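Local coordinates for protein MdcD (Pseudomonas aeruginosa, PDB 5VIP) that probably serves as the beta subunit of a biotin-independent malonate decarboxylase, a carboxyltransferase-family protein with likely carboxy-lyase activity, at residues G78-S89 / E117-L128; Q144-V152 / V236-L244. One frame throughout, in Å; residues are numbered along the deposited sequence.

Interaction 1 (78-89 with 117-128) and interaction 2 (144-152 with 236-244) lie on opposite sides of the chain's centre, their own centres 26 Å apart. They do not touch, although their nearest atoms come within about 5 Å. Helix 126-143 starts in interaction 1 and runs down to the turn that opens interaction 2, where strand 150-153 follows. The first contact is mainly polar, joining two glycine-rich connections that lead into helices, and nine of its residues are within reach of another protein's chain; the second is mainly apolar, a helix laid on the central sheet, and only Arg145 reaches that chain. All four segments belong to the carboxyl transferase domain, which has the ClpP/crotonase type of fold. No ligand is bound at either contact.

Interaction 1: G78-S89 / E117-L128; sequences GAFQGGSLGEVS and ETGGVRLQEANL
Glu117 meets Gly78 through the backbone, Glu117 O lying 3.6 Å from Gly78 CA, while its carboxylate leads away to the amides of Ala154, Gly155 and Gly158. Thr118 holds OG1 anti to its N (chi1 -176°) and donates to Gly83 O; the modelled OG1–O length, 2.5 Å, is doubtfully short. Gly120 O then accepts Leu85 N at 2.9 Å and Arg122 N donates to Leu85 O at 3.0 Å, the pattern of a single parallel bridge between Val121 and Leu85. Arg122 NE reaches Ser84 O at 3.0 Å from above the carbonyl plane, 51° out of it. The guanidinium stands 87° from the Phe80 ring plane, NH2 at the ring's edge, and Gly86 N lies over one guanidinium face, offset toward the rim. A salt bridge from Arg122 NH1 to the syn lone pair of Glu125 OE2 (2.9 Å) probably helps to fix both groups. Glu125 OE1 accepts Glu87 N at 2.9 Å and a water bound to Val88 N. Leu128 lies alongside Glu87, whose OE2 bonds to another protein's chain. Thus the links following strands 69-76 and 111-115 are tied together where helices 87-105 and 126-143 begin, with Leu85 packed on Ile76, Val59 and Met163.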
ATOM      1  N   GLY B  78      17.844   1.574   7.668  1.00 20.71           N
ATOM      2  CA  GLY B  78      17.140   1.130   8.857  1.00 25.28           C
ATOM      3  C   GLY B  78      17.788   1.581  10.151  1.00 28.41           C
ATOM      4  O   GLY B  78      17.156   1.565  11.204  1.00 27.41           O
ATOM      5  N   ALA B  79      19.052   1.981  10.084  1.00 32.00           N
ATOM      6  CA  ALA B  79      19.750   2.431  11.284  1.00 35.91           C
ATOM      7  C   ALA B  79      19.351   3.859  11.659  1.00 36.11           C
ATOM      8  O   ALA B  79      19.728   4.352  12.722  1.00 43.91           O
ATOM      9  CB  ALA B  79      21.260   2.330  11.086  1.00 34.77           C
ATOM     10  N   PHE B  80      18.579   4.512  10.789  1.00 33.77           N
ATOM     11  CA  PHE B  80      18.133   5.889  10.999  1.00 35.64           C
ATOM     12  C   PHE B  80      16.610   5.971  11.150  1.00 35.75           C
ATOM     13  O   PHE B  80      15.880   5.720  10.193  1.00 30.34           O
ATOM     14  CB  PHE B  80      18.589   6.781   9.834  1.00 33.25           C
ATOM     15  CG  PHE B  80      18.090   8.208   9.923  1.00 40.76           C
ATOM     16  CD1 PHE B  80      18.701   9.123  10.778  1.00 45.18           C
ATOM     17  CD2 PHE B  80      17.018   8.633   9.146  1.00 36.12           C
ATOM     18  CE1 PHE B  80      18.250  10.432  10.858  1.00 42.07           C
ATOM     19  CE2 PHE B  80      16.555   9.941   9.223  1.00 44.66           C
ATOM     20  CZ  PHE B  80      17.172  10.842  10.079  1.00 49.86           C
ATOM     21  N   GLN B  81      16.138   6.325  12.345  1.00 32.23           N
ATOM     22  CA  GLN B  81      14.699   6.405  12.617  1.00 35.43           C
ATOM     23  C   GLN B  81      14.032   5.036  12.429  1.00 29.18           C
ATOM     24  O   GLN B  81      12.837   4.959  12.152  1.00 35.64           O
ATOM     25  CB  GLN B  81      14.025   7.439  11.696  1.00 39.46           C
ATOM     26  CG  GLN B  81      14.089   8.895  12.139  1.00 45.38           C
ATOM     27  CD  GLN B  81      13.115   9.218  13.255  1.00 53.78           C
ATOM     28  OE1 GLN B  81      12.330   8.369  13.690  1.00 60.03           O
ATOM     29  NE2 GLN B  81      13.142  10.463  13.707  1.00 55.80           N
ATOM     30  N   GLY B  82      14.802   3.961  12.559  1.00 25.96           N
ATOM     31  CA  GLY B  82      14.314   2.628  12.238  1.00 30.06           C
ATOM     32  C   GLY B  82      13.840   2.481  10.798  1.00 25.60           C
ATOM     33  O   GLY B  82      13.033   1.603  10.485  1.00 22.82           O
ATOM     34  N   GLY B  83      14.330   3.349   9.916  1.00 22.90           N
ATOM     35  CA  GLY B  83      13.890   3.351   8.532  1.00 24.27           C
ATOM     36  C   GLY B  83      12.462   3.848   8.347  1.00 26.20           C
ATOM     37  O   GLY B  83      11.816   3.546   7.344  1.00 24.00           O
ATOM     38  N   SER B  84      11.960   4.612   9.315  1.00 24.36           N
ATOM     39  CA  SER B  84      10.630   5.205   9.202  1.00 26.26           C
ATOM     40  C   SER B  84      10.574   6.211   8.066  1.00 24.81           C
ATOM     41  O   SER B  84      11.466   7.042   7.928  1.00 27.57           O
ATOM     42  CB  SER B  84      10.235   5.887  10.511  1.00 28.29           C
ATOM     43  OG  SER B  84      10.477   5.028  11.607  1.00 39.57           O
ATOM     44  N   LEU B  85       9.522   6.141   7.257  1.00 24.39           N
ATOM     45  CA  LEU B  85       9.405   7.014   6.095  1.00 23.91           C
ATOM     46  C   LEU B  85       8.645   8.302   6.407  1.00 28.02           C
ATOM     47  O   LEU B  85       7.657   8.293   7.140  1.00 24.45           O
ATOM     48  CB  LEU B  85       8.719   6.279   4.940  1.00 24.63           C
ATOM     49  CG  LEU B  85       9.554   5.181   4.263  1.00 25.63           C
ATOM     50  CD1 LEU B  85       8.777   4.569   3.121  1.00 27.02           C
ATOM     51  CD2 LEU B  85      10.878   5.733   3.759  1.00 25.36           C
ATOM     52  N   GLY B  86       9.122   9.406   5.844  1.00 24.80           N
ATOM     53  CA  GLY B  86       8.441  10.679   5.968  1.00 26.94           C
ATOM     54  C   GLY B  86       8.104  11.196   4.590  1.00 22.06           C
ATOM     55  O   GLY B  86       8.125  10.437   3.616  1.00 22.19           O
ATOM     56  N   GLU B  87       7.802  12.488   4.498  1.00 20.24           N
ATOM     57  CA  GLU B  87       7.441  13.100   3.225  1.00 21.83           C
ATOM     58  C   GLU B  87       8.581  13.037   2.191  1.00 21.44           C
ATOM     59  O   GLU B  87       8.379  12.622   1.051  1.00 18.62           O
ATOM     60  CB  GLU B  87       7.026  14.557   3.421  1.00 19.99           C
ATOM     61  CG  GLU B  87       6.458  15.152   2.155  1.00 20.09           C
ATOM     62  CD  GLU B  87       6.205  16.645   2.237  1.00 28.57           C
ATOM     63  OE1 GLU B  87       6.472  17.242   3.303  1.00 25.68           O
ATOM     64  OE2 GLU B  87       5.743  17.213   1.223  1.00 28.45           O
ATOM     65  N   VAL B  88       9.777  13.452   2.596  1.00 21.11           N
ATOM     66  CA  VAL B  88      10.893  13.513   1.660  1.00 19.79           C
ATOM     67  C   VAL B  88      11.392  12.117   1.282  1.00 16.84           C
ATOM     68  O   VAL B  88      11.488  11.808   0.099  1.00 19.65           O
ATOM     69  CB  VAL B  88      12.050  14.351   2.219  1.00 17.58           C
ATOM     70  CG1 VAL B  88      13.313  14.164   1.380  1.00 17.18           C
ATOM     71  CG2 VAL B  88      11.645  15.831   2.237  1.00 23.36           C
ATOM     72  N   SER B  89      11.706  11.287   2.271  1.00 17.97           N
ATOM     73  CA  SER B  89      12.148   9.921   1.988  1.00 19.99           C
ATOM     74  C   SER B  89      11.105   9.159   1.169  1.00 20.42           C
ATOM     75  O   SER B  89      11.445   8.397   0.260  1.00 17.92           O
ATOM     76  CB  SER B  89      12.455   9.164   3.277  1.00 21.25           C
ATOM     77  OG  SER B  89      11.385   9.236   4.195  1.00 24.47           O
ATOM     78  N   GLU B 117      14.582  -1.781   4.377  1.00 18.61           N
ATOM     79  CA  GLU B 117      14.827  -1.917   5.813  1.00 18.58           C
ATOM     80  C   GLU B 117      14.021  -0.827   6.486  1.00 20.48           C
ATOM     81  O   GLU B 117      14.462   0.310   6.546  1.00 21.77           O
ATOM     82  CB  GLU B 117      16.312  -1.773   6.149  1.00 19.91           C
ATOM     83  CG  GLU B 117      17.206  -2.826   5.483  1.00 21.74           C
ATOM     84  CD  GLU B 117      16.849  -4.248   5.912  1.00 30.73           C
ATOM     85  OE1 GLU B 117      16.780  -5.147   5.033  1.00 31.97           O
ATOM     86  OE2 GLU B 117      16.653  -4.467   7.131  1.00 26.61           O
ATOM     87  N   THR B 118      12.830  -1.163   6.958  1.00 20.81           N
ATOM     88  CA  THR B 118      11.904  -0.133   7.400  1.00 19.37           C
ATOM     89  C   THR B 118      10.847  -0.699   8.342  1.00 22.13           C
ATOM     90  O   THR B 118      10.457  -1.871   8.250  1.00 19.92           O
ATOM     91  CB  THR B 118      11.233   0.547   6.179  1.00 25.56           C
ATOM     92  OG1 THR B 118      10.397   1.629   6.613  1.00 30.45           O
ATOM     93  CG2 THR B 118      10.411  -0.467   5.370  1.00 23.61           C
ATOM     94  N   GLY B 119      10.383   0.139   9.263  1.00 23.25           N
ATOM     95  CA  GLY B 119       9.402  -0.301  10.239  1.00 25.96           C
ATOM     96  C   GLY B 119       8.076   0.435  10.222  1.00 31.03           C
ATOM     97  O   GLY B 119       7.168   0.108  10.997  1.00 31.67           O
ATOM     98  N   GLY B 120       7.948   1.425   9.349  1.00 26.14           N
ATOM     99  CA  GLY B 120       6.694   2.144   9.222  1.00 28.53           C
ATOM    100  C   GLY B 120       6.879   3.603   8.857  1.00 28.69           C
ATOM    101  O   GLY B 120       7.804   3.949   8.138  1.00 30.19           O
ATOM    102  N   VAL B 121       5.993   4.468   9.334  1.00 25.43           N
ATOM    103  CA  VAL B 121       6.136   5.890   9.045  1.00 24.57           C
ATOM    104  C   VAL B 121       6.539   6.677  10.290  1.00 25.52           C
ATOM    105  O   VAL B 121       6.386   6.208  11.417  1.00 29.50           O
ATOM    106  CB  VAL B 121       4.833   6.480   8.464  1.00 24.98           C
ATOM    107  CG1 VAL B 121       4.404   5.684   7.247  1.00 24.55           C
ATOM    108  CG2 VAL B 121       3.756   6.438   9.497  1.00 26.09           C
ATOM    109  N   ARG B 122       7.074   7.870  10.069  1.00 27.46           N
ATOM    110  CA  ARG B 122       7.372   8.798  11.147  1.00 28.94           C
ATOM    111  C   ARG B 122       6.105   9.425  11.696  1.00 30.16           C
ATOM    112  O   ARG B 122       5.388  10.109  10.962  1.00 26.61           O
ATOM    113  CB  ARG B 122       8.298   9.895  10.656  1.00 30.28           C
ATOM    114  CG  ARG B 122       9.674   9.406  10.355  1.00 36.16           C
ATOM    115  CD  ARG B 122      10.476  10.494   9.721  1.00 36.80           C
ATOM    116  NE  ARG B 122      11.451   9.936   8.798  1.00 37.52           N
ATOM    117  CZ  ARG B 122      12.184  10.672   7.976  1.00 41.95           C
ATOM    118  NH1 ARG B 122      12.038  11.995   7.979  1.00 40.40           N
ATOM    119  NH2 ARG B 122      13.054  10.090   7.155  1.00 38.71           N
ATOM    120  N   LEU B 123       5.850   9.217  12.983  1.00 32.07           N
ATOM    121  CA  LEU B 123       4.633   9.730  13.606  1.00 30.24           C
ATOM    122  C   LEU B 123       4.444  11.222  13.333  1.00 29.53           C
ATOM    123  O   LEU B 123       3.338  11.657  13.038  1.00 27.88           O
ATOM    124  CB  LEU B 123       4.643   9.454  15.112  1.00 30.35           C
ATOM    125  CG  LEU B 123       3.469  10.042  15.900  1.00 33.46           C
ATOM    126  CD1 LEU B 123       2.130   9.621  15.313  1.00 30.93           C
ATOM    127  CD2 LEU B 123       3.562   9.616  17.352  1.00 35.70           C
ATOM    128  N   GLN B 124       5.535  11.988  13.374  1.00 28.32           N
ATOM    129  CA  GLN B 124       5.490  13.433  13.148  1.00 26.92           C
ATOM    130  C   GLN B 124       5.091  13.841  11.721  1.00 28.88           C
ATOM    131  O   GLN B 124       4.672  14.977  11.488  1.00 27.75           O
ATOM    132  CB  GLN B 124       6.848  14.056  13.484  1.00 38.28           C
ATOM    133  CG  GLN B 124       7.541  13.411  14.682  1.00 40.77           C
ATOM    134  CD  GLN B 124       8.402  12.222  14.281  1.00 36.40           C
ATOM    135  OE1 GLN B 124       9.208  12.308  13.354  1.00 46.28           O
ATOM    136  NE2 GLN B 124       8.220  11.100  14.969  1.00 38.45           N
ATOM    137  N   GLU B 125       5.245  12.930  10.761  1.00 26.43           N
ATOM    138  CA  GLU B 125       4.805  13.197   9.395  1.00 23.42           C
ATOM    139  C   GLU B 125       3.822  12.109   8.945  1.00 26.11           C
ATOM    140  O   GLU B 125       3.715  11.821   7.751  1.00 17.68           O
ATOM    141  CB  GLU B 125       6.006  13.255   8.434  1.00 25.84           C
ATOM    142  CG  GLU B 125       7.231  13.988   8.976  1.00 30.96           C
ATOM    143  CD  GLU B 125       8.478  13.771   8.126  1.00 34.47           C
ATOM    144  OE1 GLU B 125       8.436  14.045   6.912  1.00 34.80           O
ATOM    145  OE2 GLU B 125       9.503  13.320   8.674  1.00 39.50           O
ATOM    146  N   ALA B 126       3.095  11.530   9.904  1.00 21.16           N
ATOM    147  CA  ALA B 126       2.406  10.256   9.692  1.00 23.46           C
ATOM    148  C   ALA B 126       1.585  10.193   8.402  1.00 22.85           C
ATOM    149  O   ALA B 126       1.720   9.243   7.633  1.00 19.56           O
ATOM    150  CB  ALA B 126       1.514   9.930  10.894  1.00 22.42           C
ATOM    151  N   ASN B 127       0.751  11.193   8.139  1.00 20.12           N
ATOM    152  CA  ASN B 127      -0.124  11.083   6.973  1.00 22.52           C
ATOM    153  C   ASN B 127       0.581  11.372   5.644  1.00 20.13           C
ATOM    154  O   ASN B 127       0.148  10.903   4.592  1.00 17.66           O
ATOM    155  CB  ASN B 127      -1.347  11.987   7.145  1.00 18.12           C
ATOM    156  CG  ASN B 127      -2.490  11.261   7.830  1.00 21.50           C
ATOM    157  OD1 ASN B 127      -2.842  10.144   7.447  1.00 19.72           O
ATOM    158  ND2 ASN B 127      -3.059  11.872   8.866  1.00 22.09           N
ATOM    159  N   LEU B 128       1.663  12.135   5.698  1.00 18.95           N
ATOM    160  CA  LEU B 128       2.489  12.345   4.516  1.00 18.69           C
ATOM    161  C   LEU B 128       3.255  11.076   4.177  1.00 19.87           C
ATOM    162  O   LEU B 128       3.384  10.722   3.003  1.00 18.28           O
ATOM    163  CB  LEU B 128       3.448  13.512   4.732  1.00 17.84           C
ATOM    164  CG  LEU B 128       2.722  14.858   4.800  1.00 24.33           C
ATOM    165  CD1 LEU B 128       3.674  15.966   5.233  1.00 23.27           C
ATOM    166  CD2 LEU B 128       2.100  15.176   3.450  1.00 20.31           C
TER
HETATM  167  O   HOH W   1      10.419  14.360   5.295  1.00 25.27           O

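Interaction 2: Q144-V152 / V236-L244; sequences QRYQPVVAV and VLAYFAKGL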
ATOM      1  N   GLN B 144       5.600  -2.253 -13.254  1.00 13.80           N
ATOM      2  CA  GLN B 144       5.572  -3.683 -13.527  1.00 15.29           C
ATOM      3  C   GLN B 144       4.643  -4.053 -14.691  1.00 16.98           C
ATOM      4  O   GLN B 144       4.385  -5.228 -14.940  1.00 16.09           O
ATOM      5  CB  GLN B 144       5.222  -4.444 -12.252  1.00 14.62           C
ATOM      6  CG  GLN B 144       6.427  -4.411 -11.292  1.00 13.18           C
ATOM      7  CD  GLN B 144       6.258  -5.215 -10.019  1.00 14.41           C
ATOM      8  OE1 GLN B 144       7.246  -5.559  -9.378  1.00 16.88           O
ATOM      9  NE2 GLN B 144       5.018  -5.513  -9.640  1.00 13.52           N
ATOM     10  N   ARG B 145       4.193  -3.047 -15.430  1.00 14.99           N
ATOM     11  CA  ARG B 145       3.674  -3.283 -16.775  1.00 18.90           C
ATOM     12  C   ARG B 145       4.828  -3.464 -17.768  1.00 20.41           C
ATOM     13  O   ARG B 145       4.626  -3.943 -18.882  1.00 17.80           O
ATOM     14  CB  ARG B 145       2.759  -2.136 -17.198  1.00 19.26           C
ATOM     15  CG  ARG B 145       1.487  -2.081 -16.353  1.00 20.39           C
ATOM     16  CD  ARG B 145       0.527  -1.032 -16.846  1.00 28.57           C
ATOM     17  NE  ARG B 145       1.067   0.316 -16.745  1.00 25.89           N
ATOM     18  CZ  ARG B 145       0.425   1.390 -17.195  1.00 27.66           C
ATOM     19  NH1 ARG B 145      -0.755   1.250 -17.769  1.00 32.09           N
ATOM     20  NH2 ARG B 145       0.964   2.595 -17.084  1.00 28.13           N
ATOM     21  N   TYR B 146       6.042  -3.118 -17.340  1.00 16.08           N
ATOM     22  CA  TYR B 146       7.220  -3.121 -18.217  1.00 17.64           C
ATOM     23  C   TYR B 146       8.389  -3.956 -17.688  1.00 17.27           C
ATOM     24  O   TYR B 146       9.053  -4.678 -18.441  1.00 18.06           O
ATOM     25  CB  TYR B 146       7.706  -1.681 -18.437  1.00 18.01           C
ATOM     26  CG  TYR B 146       6.588  -0.703 -18.695  1.00 19.04           C
ATOM     27  CD1 TYR B 146       6.014  -0.594 -19.955  1.00 19.48           C
ATOM     28  CD2 TYR B 146       6.099   0.106 -17.674  1.00 17.44           C
ATOM     29  CE1 TYR B 146       4.976   0.291 -20.192  1.00 20.33           C
ATOM     30  CE2 TYR B 146       5.069   0.995 -17.902  1.00 21.71           C
ATOM     31  CZ  TYR B 146       4.516   1.086 -19.165  1.00 23.03           C
ATOM     32  OH  TYR B 146       3.486   1.967 -19.382  1.00 23.57           O
ATOM     33  N   GLN B 147       8.658  -3.848 -16.391  1.00 14.45           N
ATOM     34  CA  GLN B 147       9.839  -4.481 -15.789  1.00 13.64           C
ATOM     35  C   GLN B 147       9.522  -4.963 -14.384  1.00 12.59           C
ATOM     36  O   GLN B 147       8.800  -4.277 -13.644  1.00 13.58           O
ATOM     37  CB  GLN B 147      11.020  -3.495 -15.719  1.00 17.40           C
ATOM     38  CG  GLN B 147      11.535  -2.960 -17.051  1.00 17.30           C
ATOM     39  CD  GLN B 147      12.180  -4.028 -17.923  1.00 21.75           C
ATOM     40  OE1 GLN B 147      12.664  -5.043 -17.433  1.00 21.68           O
ATOM     41  NE2 GLN B 147      12.196  -3.792 -19.224  1.00 24.06           N
ATOM     42  N   PRO B 148      10.070  -6.120 -13.993  1.00 13.04           N
ATOM     43  CA  PRO B 148       9.912  -6.578 -12.610  1.00 12.15           C
ATOM     44  C   PRO B 148      10.656  -5.657 -11.637  1.00 14.22           C
ATOM     45  O   PRO B 148      11.751  -5.192 -11.950  1.00 14.56           O
ATOM     46  CB  PRO B 148      10.539  -7.976 -12.636  1.00 13.16           C
ATOM     47  CG  PRO B 148      11.572  -7.882 -13.722  1.00 12.94           C
ATOM     48  CD  PRO B 148      10.911  -7.040 -14.780  1.00 13.05           C
ATOM     49  N   VAL B 149      10.049  -5.371 -10.494  1.00 11.43           N
ATOM     50  CA  VAL B 149      10.750  -4.719  -9.394  1.00 10.96           C
ATOM     51  C   VAL B 149      11.239  -5.829  -8.484  1.00 11.72           C
ATOM     52  O   VAL B 149      10.488  -6.751  -8.164  1.00 12.05           O
ATOM     53  CB  VAL B 149       9.847  -3.755  -8.611  1.00 12.50           C
ATOM     54  CG1 VAL B 149      10.603  -3.166  -7.419  1.00 12.81           C
ATOM     55  CG2 VAL B 149       9.315  -2.653  -9.539  1.00 11.39           C
ATOM     56  N   VAL B 150      12.504  -5.762  -8.092  1.00 11.22           N
ATOM     57  CA  VAL B 150      13.051  -6.723  -7.154  1.00  9.80           C
ATOM     58  C   VAL B 150      13.171  -6.045  -5.800  1.00 13.66           C
ATOM     59  O   VAL B 150      13.699  -4.943  -5.707  1.00 12.51           O
ATOM     60  CB  VAL B 150      14.419  -7.252  -7.616  1.00 12.25           C
ATOM     61  CG1 VAL B 150      15.023  -8.166  -6.561  1.00 14.05           C
ATOM     62  CG2 VAL B 150      14.280  -7.978  -8.956  1.00 12.09           C
ATOM     63  N   ALA B 151      12.659  -6.708  -4.764  1.00 13.42           N
ATOM     64  CA  ALA B 151      12.787  -6.230  -3.390  1.00 11.08           C
ATOM     65  C   ALA B 151      13.695  -7.153  -2.608  1.00 12.50           C
ATOM     66  O   ALA B 151      13.500  -8.367  -2.601  1.00 13.45           O
ATOM     67  CB  ALA B 151      11.426  -6.154  -2.711  1.00 10.69           C
ATOM     68  N   VAL B 152      14.667  -6.559  -1.932  1.00 12.06           N
ATOM     69  CA  VAL B 152      15.625  -7.293  -1.124  1.00 10.94           C
ATOM     70  C   VAL B 152      15.407  -6.883   0.335  1.00 15.91           C
ATOM     71  O   VAL B 152      15.433  -5.691   0.676  1.00 14.31           O
ATOM     72  CB  VAL B 152      17.077  -7.004  -1.571  1.00 13.32           C
ATOM     73  CG1 VAL B 152      18.078  -7.582  -0.599  1.00 14.41           C
ATOM     74  CG2 VAL B 152      17.302  -7.557  -3.003  1.00 12.30           C
ATOM     75  N   VAL B 236      19.955 -11.023  -7.515  1.00 11.30           N
ATOM     76  CA  VAL B 236      19.261  -9.840  -8.005  1.00 10.79           C
ATOM     77  C   VAL B 236      19.326  -9.797  -9.530  1.00 12.69           C
ATOM     78  O   VAL B 236      18.300  -9.608 -10.214  1.00 12.92           O
ATOM     79  CB  VAL B 236      19.858  -8.547  -7.403  1.00 12.29           C
ATOM     80  CG1 VAL B 236      19.403  -7.327  -8.181  1.00 14.63           C
ATOM     81  CG2 VAL B 236      19.465  -8.429  -5.926  1.00 12.02           C
ATOM     82  N   LEU B 237      20.523 -10.005 -10.069  1.00 10.80           N
ATOM     83  CA  LEU B 237      20.694  -9.945 -11.515  1.00 11.99           C
ATOM     84  C   LEU B 237      19.912 -11.067 -12.238  1.00 14.23           C
ATOM     85  O   LEU B 237      19.331 -10.837 -13.304  1.00 13.01           O
ATOM     86  CB  LEU B 237      22.174 -10.028 -11.877  1.00 11.70           C
ATOM     87  CG  LEU B 237      23.040  -8.820 -11.498  1.00 14.43           C
ATOM     88  CD1 LEU B 237      24.455  -9.013 -12.021  1.00 17.32           C
ATOM     89  CD2 LEU B 237      22.451  -7.530 -12.034  1.00 15.41           C
ATOM     90  N   ALA B 238      19.891 -12.261 -11.654  1.00 12.76           N
ATOM     91  CA  ALA B 238      19.188 -13.395 -12.258  1.00 11.18           C
ATOM     92  C   ALA B 238      17.693 -13.118 -12.310  1.00 13.92           C
ATOM     93  O   ALA B 238      17.027 -13.450 -13.284  1.00 13.15           O
ATOM     94  CB  ALA B 238      19.465 -14.678 -11.492  1.00 12.50           C
ATOM     95  N   TYR B 239      17.171 -12.477 -11.270  1.00 14.47           N
ATOM     96  CA  TYR B 239      15.742 -12.198 -11.217  1.00 16.23           C
ATOM     97  C   TYR B 239      15.340 -11.107 -12.191  1.00 16.33           C
ATOM     98  O   TYR B 239      14.297 -11.220 -12.818  1.00 15.45           O
ATOM     99  CB  TYR B 239      15.304 -11.849  -9.793  1.00 15.39           C
ATOM    100  CG  TYR B 239      14.982 -13.103  -9.016  1.00 13.54           C
ATOM    101  CD1 TYR B 239      13.826 -13.814  -9.280  1.00 15.73           C
ATOM    102  CD2 TYR B 239      15.870 -13.613  -8.074  1.00 16.06           C
ATOM    103  CE1 TYR B 239      13.523 -14.976  -8.596  1.00 18.67           C
ATOM    104  CE2 TYR B 239      15.585 -14.781  -7.392  1.00 17.59           C
ATOM    105  CZ  TYR B 239      14.409 -15.458  -7.656  1.00 20.57           C
ATOM    106  OH  TYR B 239      14.116 -16.623  -6.968  1.00 21.88           O
ATOM    107  N   PHE B 240      16.156 -10.068 -12.347  1.00 13.67           N
ATOM    108  CA  PHE B 240      15.888  -9.091 -13.399  1.00 15.20           C
ATOM    109  C   PHE B 240      15.934  -9.724 -14.785  1.00 15.66           C
ATOM    110  O   PHE B 240      15.110  -9.401 -15.629  1.00 16.87           O
ATOM    111  CB  PHE B 240      16.872  -7.920 -13.344  1.00 13.24           C
ATOM    112  CG  PHE B 240      16.524  -6.903 -12.281  1.00 13.26           C
ATOM    113  CD1 PHE B 240      15.300  -6.259 -12.307  1.00 12.98           C
ATOM    114  CD2 PHE B 240      17.414  -6.608 -11.265  1.00 14.35           C
ATOM    115  CE1 PHE B 240      14.961  -5.320 -11.336  1.00 13.80           C
ATOM    116  CE2 PHE B 240      17.084  -5.670 -10.284  1.00 13.47           C
ATOM    117  CZ  PHE B 240      15.858  -5.034 -10.317  1.00 10.73           C
ATOM    118  N   ALA B 241      16.891 -10.616 -15.009  1.00 12.59           N
ATOM    119  CA  ALA B 241      17.049 -11.264 -16.324  1.00 15.60           C
ATOM    120  C   ALA B 241      15.877 -12.205 -16.631  1.00 16.48           C
ATOM    121  O   ALA B 241      15.549 -12.470 -17.786  1.00 14.80           O
ATOM    122  CB  ALA B 241      18.364 -12.020 -16.382  1.00 15.75           C
ATOM    123  N   LYS B 242      15.262 -12.704 -15.571  1.00 15.54           N
ATOM    124  CA  LYS B 242      14.068 -13.542 -15.647  1.00 16.62           C
ATOM    125  C   LYS B 242      12.868 -12.788 -16.225  1.00 21.25           C
ATOM    126  O   LYS B 242      12.048 -13.365 -16.941  1.00 19.58           O
ATOM    127  CB  LYS B 242      13.764 -14.057 -14.243  1.00 17.60           C
ATOM    128  CG  LYS B 242      12.725 -15.099 -14.088  1.00 20.26           C
ATOM    129  CD  LYS B 242      12.893 -15.651 -12.679  1.00 20.49           C
ATOM    130  CE  LYS B 242      11.631 -16.302 -12.179  1.00 23.77           C
ATOM    131  NZ  LYS B 242      11.414 -17.645 -12.750  1.00 25.46           N
ATOM    132  N   GLY B 243      12.764 -11.496 -15.921  1.00 17.75           N
ATOM    133  CA  GLY B 243      11.675 -10.691 -16.456  1.00 17.40           C
ATOM    134  C   GLY B 243      10.418 -10.825 -15.622  1.00 16.62           C
ATOM    135  O   GLY B 243      10.436 -11.431 -14.536  1.00 16.18           O
ATOM    136  N   LEU B 244       9.314 -10.283 -16.132  1.00 15.41           N
ATOM    137  CA  LEU B 244       8.049 -10.298 -15.404  1.00 17.35           C
ATOM    138  C   LEU B 244       7.494 -11.719 -15.208  1.00 17.56           C
ATOM    139  O   LEU B 244       7.391 -12.487 -16.164  1.00 19.30           O
ATOM    140  CB  LEU B 244       7.019  -9.437 -16.134  1.00 17.83           C
ATOM    141  CG  LEU B 244       7.228  -7.924 -16.054  1.00 20.53           C
ATOM    142  CD1 LEU B 244       6.243  -7.204 -16.971  1.00 19.93           C
ATOM    143  CD2 LEU B 244       7.044  -7.470 -14.611  1.00 14.87           C
TER
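Val150 presents a methyl to the flat face of Phe240: CG2 sits 3.6 Å from the centroid of the Phe240 ring and only 13° off its normal, a CH-pi contact over the middle of the ring. Phe240 departs from its helix with CG anti to the carbonyl carbon (chi1 -79°), which brings the ring in toward the strand. The same ring turns its edge to the backbone: Pro148 O lies there, near the ring plane, 3.3 Å from Phe240 CE1. One turn back, Val236 and Val152 cross at about a right angle and touch by a single methyl each, CG2 to CG2 at 3.7 Å. The Tyr239 side chain touches through CB, 4.1 Å from Val150 CG2; its ring swings off to meet that of Tyr172.

The axes of the short segments 150-152 and 236-242 run 160° apart, nearly antiparallel, at 9.6 Å, consistent with helix 229-242 packing on one face of the mixed central sheet, as expected of an alpha/beta fold of the crotonase kind. The backbone of strand 150-153 bonds to strands 111-115 and 172-176, while Val150 and Val152 point toward the helix.

Beyond the helix end, Gly243 lays its backbone against the proline, Pro148 CG being 3.7 Å from Gly243 C, while Gly243 O bonds to Tyr172 OH. Leu244 then forks into the turn: CD2 comes 3.4 Å from Pro148 N and CD1 3.4 Å from Gln144 O. That turn is braced from within by Gln144 OE1, which accepts Val149 N in the carbonyl plane, on a lone pair, and also takes the amide of Ser171.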